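D-lactate dehydrogenase (Fermentative) (Pseudomonas aeruginosa, PDB 6ABJ) interconverts pyruvate and D-lactate with NADH and NAD+ as cofactor, as a tetrameric fermentative dehydrogenase of the D-isomer specific 2-hydroxyacid dehydrogenase family. Local coordinates at residues C65-D70 and A89-G94; P75-L80 and L106-V111. All coordinates share one frame; numbering follows the deposited sequence.

Interaction 1. Residues C65-D70 and A89-G94; sequences CAFVND and ALRSAG. With ACT (acetate ion), chain D.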
loop_
_atom_site.group_PDB
_atom_site.type_symbol
_atom_site.label_atom_id
_atom_site.label_comp_id
_atom_site.label_asym_id
_atom_site.label_seq_id
_atom_site.Cartn_x
_atom_site.Cartn_y
_atom_site.Cartn_z
ATOM N N CYS B 65 -9.884 -2.932 -34.794
ATOM C CA CYS B 65 -8.543 -2.914 -34.240
ATOM C C CYS B 65 -8.583 -3.544 -32.837
ATOM O O CYS B 65 -9.318 -3.069 -31.983
ATOM C CB CYS B 65 -7.958 -1.488 -34.195
ATOM S SG CYS B 65 -6.298 -1.495 -33.422
ATOM N N ALA B 66 -7.842 -4.629 -32.644
ATOM C CA ALA B 66 -7.950 -5.452 -31.436
ATOM C C ALA B 66 -6.620 -5.529 -30.715
ATOM O O ALA B 66 -5.566 -5.387 -31.307
ATOM C CB ALA B 66 -8.395 -6.877 -31.755
ATOM N N PHE B 67 -6.692 -5.795 -29.414
ATOM C CA PHE B 67 -5.516 -5.997 -28.646
ATOM C C PHE B 67 -5.548 -7.442 -28.229
ATOM O O PHE B 67 -6.511 -8.156 -28.500
ATOM C CB PHE B 67 -5.544 -5.036 -27.399
ATOM C CG PHE B 67 -4.226 -4.943 -26.696
ATOM C CD1 PHE B 67 -3.042 -4.822 -27.400
ATOM C CD2 PHE B 67 -4.160 -4.956 -25.320
ATOM C CE1 PHE B 67 -1.817 -4.771 -26.767
ATOM C CE2 PHE B 67 -2.928 -4.901 -24.668
ATOM C CZ PHE B 67 -1.762 -4.765 -25.385
ATOM N N VAL B 68 -4.525 -7.881 -27.508
ATOM C CA VAL B 68 -4.381 -9.320 -27.216
ATOM C C VAL B 68 -5.431 -9.961 -26.262
ATOM O O VAL B 68 -5.545 -11.185 -26.170
ATOM C CB VAL B 68 -2.978 -9.657 -26.656
ATOM C CG1 VAL B 68 -1.897 -9.276 -27.633
ATOM C CG2 VAL B 68 -2.742 -8.986 -25.297
ATOM N N ASN B 69 -6.181 -9.143 -25.595
ATOM C CA ASN B 69 -7.148 -9.628 -24.637
ATOM C C ASN B 69 -8.537 -9.681 -25.275
ATOM O O ASN B 69 -9.563 -9.981 -24.604
ATOM C CB ASN B 69 -7.127 -8.727 -23.386
ATOM C CG ASN B 69 -7.334 -7.256 -23.718
ATOM O OD1 ASN B 69 -7.032 -6.807 -24.819
ATOM N ND2 ASN B 69 -7.852 -6.513 -22.775
ATOM N N ASP B 70 -8.596 -9.306 -26.546
ATOM C CA ASP B 70 -9.828 -9.438 -27.307
ATOM C C ASP B 70 -10.007 -10.879 -27.837
ATOM O O ASP B 70 -9.048 -11.597 -28.150
ATOM C CB ASP B 70 -9.824 -8.436 -28.463
ATOM C CG ASP B 70 -10.039 -6.999 -28.004
ATOM O OD1 ASP B 70 -10.991 -6.754 -27.225
ATOM O OD2 ASP B 70 -9.286 -6.095 -28.446
ATOM N N ALA B 89 -7.044 -5.599 -37.544
ATOM C CA ALA B 89 -5.725 -5.015 -37.304
ATOM C C ALA B 89 -5.425 -5.195 -35.811
ATOM O O ALA B 89 -6.170 -4.646 -34.973
ATOM C CB ALA B 89 -5.707 -3.540 -37.612
ATOM N N LEU B 90 -4.340 -5.908 -35.491
ATOM C CA LEU B 90 -3.934 -6.122 -34.058
ATOM C C LEU B 90 -2.940 -5.043 -33.735
ATOM O O LEU B 90 -1.884 -4.903 -34.410
ATOM C CB LEU B 90 -3.285 -7.452 -33.844
ATOM C CG LEU B 90 -3.950 -8.664 -34.456
ATOM C CD1 LEU B 90 -3.073 -9.874 -34.302
ATOM C CD2 LEU B 90 -5.293 -8.880 -33.806
ATOM N N ARG B 91 -3.244 -4.233 -32.717
ATOM C CA ARG B 91 -2.294 -3.222 -32.241
ATOM C C ARG B 91 -1.336 -3.877 -31.217
ATOM O O ARG B 91 -1.105 -3.349 -30.125
ATOM C CB ARG B 91 -2.980 -1.992 -31.633
ATOM C CG ARG B 91 -4.009 -2.271 -30.545
ATOM C CD ARG B 91 -4.668 -0.979 -30.074
ATOM N NE ARG B 91 -5.469 -1.145 -28.857
ATOM C CZ ARG B 91 -6.723 -1.587 -28.826
ATOM N NH1 ARG B 91 -7.346 -1.927 -29.946
ATOM N NH2 ARG B 91 -7.357 -1.692 -27.664
ATOM N N SER B 92 -0.794 -5.032 -31.596
ATOM C CA SER B 92 0.069 -5.838 -30.767
ATOM C C SER B 92 0.996 -6.585 -31.685
ATOM O O SER B 92 0.712 -6.753 -32.895
ATOM C CB SER B 92 -0.759 -6.842 -29.958
ATOM O OG SER B 92 -1.466 -7.778 -30.773
ATOM N N ALA B 93 2.062 -7.132 -31.122
ATOM C CA ALA B 93 2.852 -8.103 -31.835
ATOM C C ALA B 93 2.202 -9.459 -31.746
ATOM O O ALA B 93 2.130 -10.189 -32.753
ATOM C CB ALA B 93 4.281 -8.130 -31.307
ATOM N N GLY B 94 1.713 -9.818 -30.548
ATOM C CA GLY B 94 1.209 -11.161 -30.332
ATOM C C GLY B 94 -0.180 -11.339 -30.914
ATOM O O GLY B 94 -0.926 -10.364 -31.091
HETATM C C ACT D . 1.599 -8.881 -26.916
HETATM O O ACT D . 1.508 -10.103 -26.671
HETATM O OXT ACT D . 2.199 -8.449 -27.925
HETATM C CH3 ACT D . 0.969 -7.901 -25.971
#
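The flat guanidinium of Arg-91 carries Phe-67 CB over one face, 3.8 Å above its plane and offset toward the rim, while Cys-65 O lies at its edge, in plane. The Phe-67 ring has the methyl CG2 of Val-68 over the centre of one face and Arg-91 O at its edge. An extended chain from CG to NE lets Arg-91 run alongside Cys-65 to the end of strand 63-66, where Arg-91 NH1 makes a weak, 3.7 Å hydrogen bond to Cys-65 SG. Its NH2 reaches Phe-22 O, just after the neighbouring strand 18-21.

The backbones pair in parallel. Ala-66 N donates to Ala-89 O (2.9 Å), and Arg-91 N to Ala-66 O (3.0 Å). Ala-66 CB makes an apolar contact with Leu-90 CD2, and the small Ala-89 suits a place against Thr-327 and Ile-331 of helix 317-335.

Past the sheet, Phe-67 to Asp-70 form a type I turn, and Asp-70 OD2 takes the Phe-67 N-H at 2.8 Å on its anti side, in a nearly straight bond (170°). Val-68 CG1 rests 3.5 Å from Ser-92 OG, whose hydroxyl is spent on Gly-94 O. Gly-94 N donates to OXT of an acetate, probably from the crystallisation liquor, at 3.0 Å, and Tyr-116 OH also bonds the ion.

The arrangement belongs to the beta-alpha-beta unit 63-66, 74-82, 87-90 of the five-stranded, flavodoxin-like parallel sheet, as in the catalytic domain of this family; the Phe-67 side chain approaches Phe-314, an NADH-binding residue, consistent with a place beside the active-site cleft.

Interaction 2. Residues P75-L80 and L106-V111; sequences PVLERL and LGLPVV
Leucine side chains make this an apolar helix-to-loop contact: Leu-77 and Leu-80 of helix 74-82 meet Leu-106 and Leu-108 of the link that leads from helix 100-105 into strand 110-111. Its centre lies about 25 Å from the centre of the chain, away from the annotated sites.

Leu-106 works through a single methyl. Its CD1 lies 3.7 Å from Leu-77 CB and 3.6 Å from Glu-78 N, and so rests against the helix backbone between two successive residues. The same methyl, Leu-106 CD1, is 3.9 Å from Glu-78 CG. The two side chains cross at about a right angle, the glutamate offering its aliphatic part. An amphipathic residue thus suits this margin of the contact: its CG touches Leu-106 while its carboxylate turns to Arg-74 in a salt bridge.

Leu-108 comes in deeper. Its CG is anti to the backbone N (chi1 -168°), which brings CD2 against the helix; Leu-108 CD2 then reaches Leu-77 O at 3.9 Å and Leu-77 CD2 at 4.2 Å, and touches Leu-80 CB more loosely at 4.4 Å. Leu-77 and Leu-80, three residues apart, point toward the link from the same side of the helix. Both are apolar and buried, as leucine suits; Leu-77 meets the loop through CB and CD2, Leu-80 through CB. Between the two link leucines the chain turns at Gly-107, whose positive phi (64°) is easy for glycine and completes a Schellman motif closing helix 100-105.

Among the neighbouring elements, Leu-80 also meets Ala-58, and the loop reaches three parts of the fold: helix 74-82 through Leu-106 and Leu-108, strand 87-90 through Leu-108 on Val-88, and helix 317-335 through Pro-109 on Trp-334.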
loop_
_atom_site.group_PDB
_atom_site.type_symbol
_atom_site.label_atom_id
_atom_site.label_comp_id
_atom_site.label_asym_id
_atom_site.label_seq_id
_atom_site.Cartn_x
_atom_site.Cartn_y
_atom_site.Cartn_z
ATOM N N PRO B 75 -15.970 -18.262 -33.505
ATOM C CA PRO B 75 -17.304 -17.653 -33.440
ATOM C C PRO B 75 -17.329 -16.122 -33.596
ATOM O O PRO B 75 -18.286 -15.535 -34.165
ATOM C CB PRO B 75 -17.808 -18.063 -32.036
ATOM C CG PRO B 75 -17.145 -19.392 -31.779
ATOM C CD PRO B 75 -15.795 -19.327 -32.492
ATOM N N VAL B 76 -16.318 -15.463 -33.059
ATOM C CA VAL B 76 -16.292 -14.006 -33.134
ATOM C C VAL B 76 -15.961 -13.540 -34.565
ATOM O O VAL B 76 -16.553 -12.583 -35.058
ATOM C CB VAL B 76 -15.291 -13.408 -32.148
ATOM C CG1 VAL B 76 -15.206 -11.903 -32.389
ATOM C CG2 VAL B 76 -15.741 -13.709 -30.707
ATOM N N LEU B 77 -15.005 -14.201 -35.180
ATOM C CA LEU B 77 -14.590 -13.860 -36.558
ATOM C C LEU B 77 -15.779 -13.999 -37.545
ATOM O O LEU B 77 -16.063 -13.075 -38.356
ATOM C CB LEU B 77 -13.455 -14.786 -36.969
ATOM C CG LEU B 77 -12.120 -14.587 -36.244
ATOM C CD1 LEU B 77 -11.202 -15.797 -36.369
ATOM C CD2 LEU B 77 -11.430 -13.308 -36.752
ATOM N N GLU B 78 -16.495 -15.131 -37.424
ATOM C CA GLU B 78 -17.688 -15.385 -38.266
ATOM C C GLU B 78 -18.670 -14.241 -38.161
ATOM O O GLU B 78 -19.224 -13.819 -39.145
ATOM C CB GLU B 78 -18.424 -16.687 -37.869
ATOM C CG GLU B 78 -17.597 -17.961 -37.975
ATOM C CD GLU B 78 -18.376 -19.247 -37.668
ATOM O OE1 GLU B 78 -19.548 -19.148 -37.261
ATOM O OE2 GLU B 78 -17.831 -20.374 -37.804
ATOM N N ARG B 79 -18.875 -13.741 -36.949
ATOM C CA ARG B 79 -19.833 -12.672 -36.729
ATOM C C ARG B 79 -19.356 -11.330 -37.341
ATOM O O ARG B 79 -20.119 -10.601 -37.979
ATOM C CB ARG B 79 -20.078 -12.558 -35.210
ATOM C CG ARG B 79 -21.099 -11.497 -34.745
ATOM C CD ARG B 79 -22.479 -11.453 -35.438
ATOM N NE ARG B 79 -23.092 -10.105 -35.539
ATOM C CZ ARG B 79 -22.597 -9.064 -36.241
ATOM N NH1 ARG B 79 -21.419 -9.132 -36.849
ATOM N NH2 ARG B 79 -23.263 -7.913 -36.297
ATOM N N LEU B 80 -18.085 -11.015 -37.162
ATOM C CA LEU B 80 -17.492 -9.820 -37.771
ATOM C C LEU B 80 -17.605 -9.867 -39.291
ATOM O O LEU B 80 -17.836 -8.836 -39.936
ATOM C CB LEU B 80 -15.987 -9.736 -37.446
ATOM C CG LEU B 80 -15.632 -9.534 -35.956
ATOM C CD1 LEU B 80 -14.137 -9.573 -35.772
ATOM C CD2 LEU B 80 -16.205 -8.240 -35.427
ATOM N N LEU B 106 -12.461 -17.704 -43.588
ATOM C CA LEU B 106 -13.482 -16.667 -43.716
ATOM C C LEU B 106 -13.049 -15.528 -44.620
ATOM O O LEU B 106 -13.829 -14.609 -44.883
ATOM C CB LEU B 106 -13.827 -16.125 -42.345
ATOM C CG LEU B 106 -14.694 -17.066 -41.475
ATOM C CD1 LEU B 106 -14.571 -16.667 -39.998
ATOM C CD2 LEU B 106 -16.162 -17.067 -41.893
ATOM N N GLY B 107 -11.825 -15.591 -45.108
ATOM C CA GLY B 107 -11.319 -14.525 -45.942
ATOM C C GLY B 107 -11.206 -13.213 -45.188
ATOM O O GLY B 107 -11.570 -12.158 -45.697
ATOM N N LEU B 108 -10.689 -13.271 -43.947
ATOM C CA LEU B 108 -10.557 -12.071 -43.139
ATOM C C LEU B 108 -9.084 -11.916 -42.738
ATOM O O LEU B 108 -8.623 -12.647 -41.871
ATOM C CB LEU B 108 -11.439 -12.257 -41.905
ATOM C CG LEU B 108 -11.768 -11.125 -40.975
ATOM C CD1 LEU B 108 -11.990 -9.813 -41.690
ATOM C CD2 LEU B 108 -13.013 -11.515 -40.187
ATOM N N PRO B 109 -8.341 -10.986 -43.379
ATOM C CA PRO B 109 -6.892 -10.917 -43.167
ATOM C C PRO B 109 -6.571 -10.289 -41.799
ATOM O O PRO B 109 -7.423 -9.611 -41.213
ATOM C CB PRO B 109 -6.381 -10.047 -44.315
ATOM C CG PRO B 109 -7.575 -9.275 -44.787
ATOM C CD PRO B 109 -8.816 -9.999 -44.362
ATOM N N VAL B 110 -5.399 -10.621 -41.287
ATOM C CA VAL B 110 -4.984 -10.197 -39.971
ATOM C C VAL B 110 -3.645 -9.540 -40.145
ATOM O O VAL B 110 -2.775 -10.083 -40.807
ATOM C CB VAL B 110 -4.855 -11.408 -39.014
ATOM C CG1 VAL B 110 -4.268 -10.932 -37.692
ATOM C CG2 VAL B 110 -6.236 -12.041 -38.782
ATOM N N VAL B 111 -3.486 -8.346 -39.613
ATOM C CA VAL B 111 -2.179 -7.715 -39.600
ATOM C C VAL B 111 -1.755 -7.400 -38.144
ATOM O O VAL B 111 -2.592 -7.347 -37.265
ATOM C CB VAL B 111 -2.170 -6.437 -40.450
ATOM C CG1 VAL B 111 -2.290 -6.866 -41.924
ATOM C CG2 VAL B 111 -3.215 -5.453 -39.993
#

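The two contacts have centres about 13 Å apart, on the same side of the chain's centre, and their segments alternate along the chain: 65-70, 75-80, 89-94, 106-111. Strand 63-66, helix 74-82 and strand 87-90 form one beta-alpha-beta unit; interaction 1 joins its two strands, and interaction 2 packs its helix against the approach to the next strand. Strands 87-90 and 110-111 are sheet neighbours, where Leu-90 N probably bonds to Val-111 O (2.9 Å) and the side chains of Leu-90 and Val-110 touch. Interaction 1 brings Phe-67, just beyond strand 63-66, to about 4 Å, side chain to side chain, from the NADH-binding residue Phe-314, whereas interaction 2 lies farther from the annotated sites.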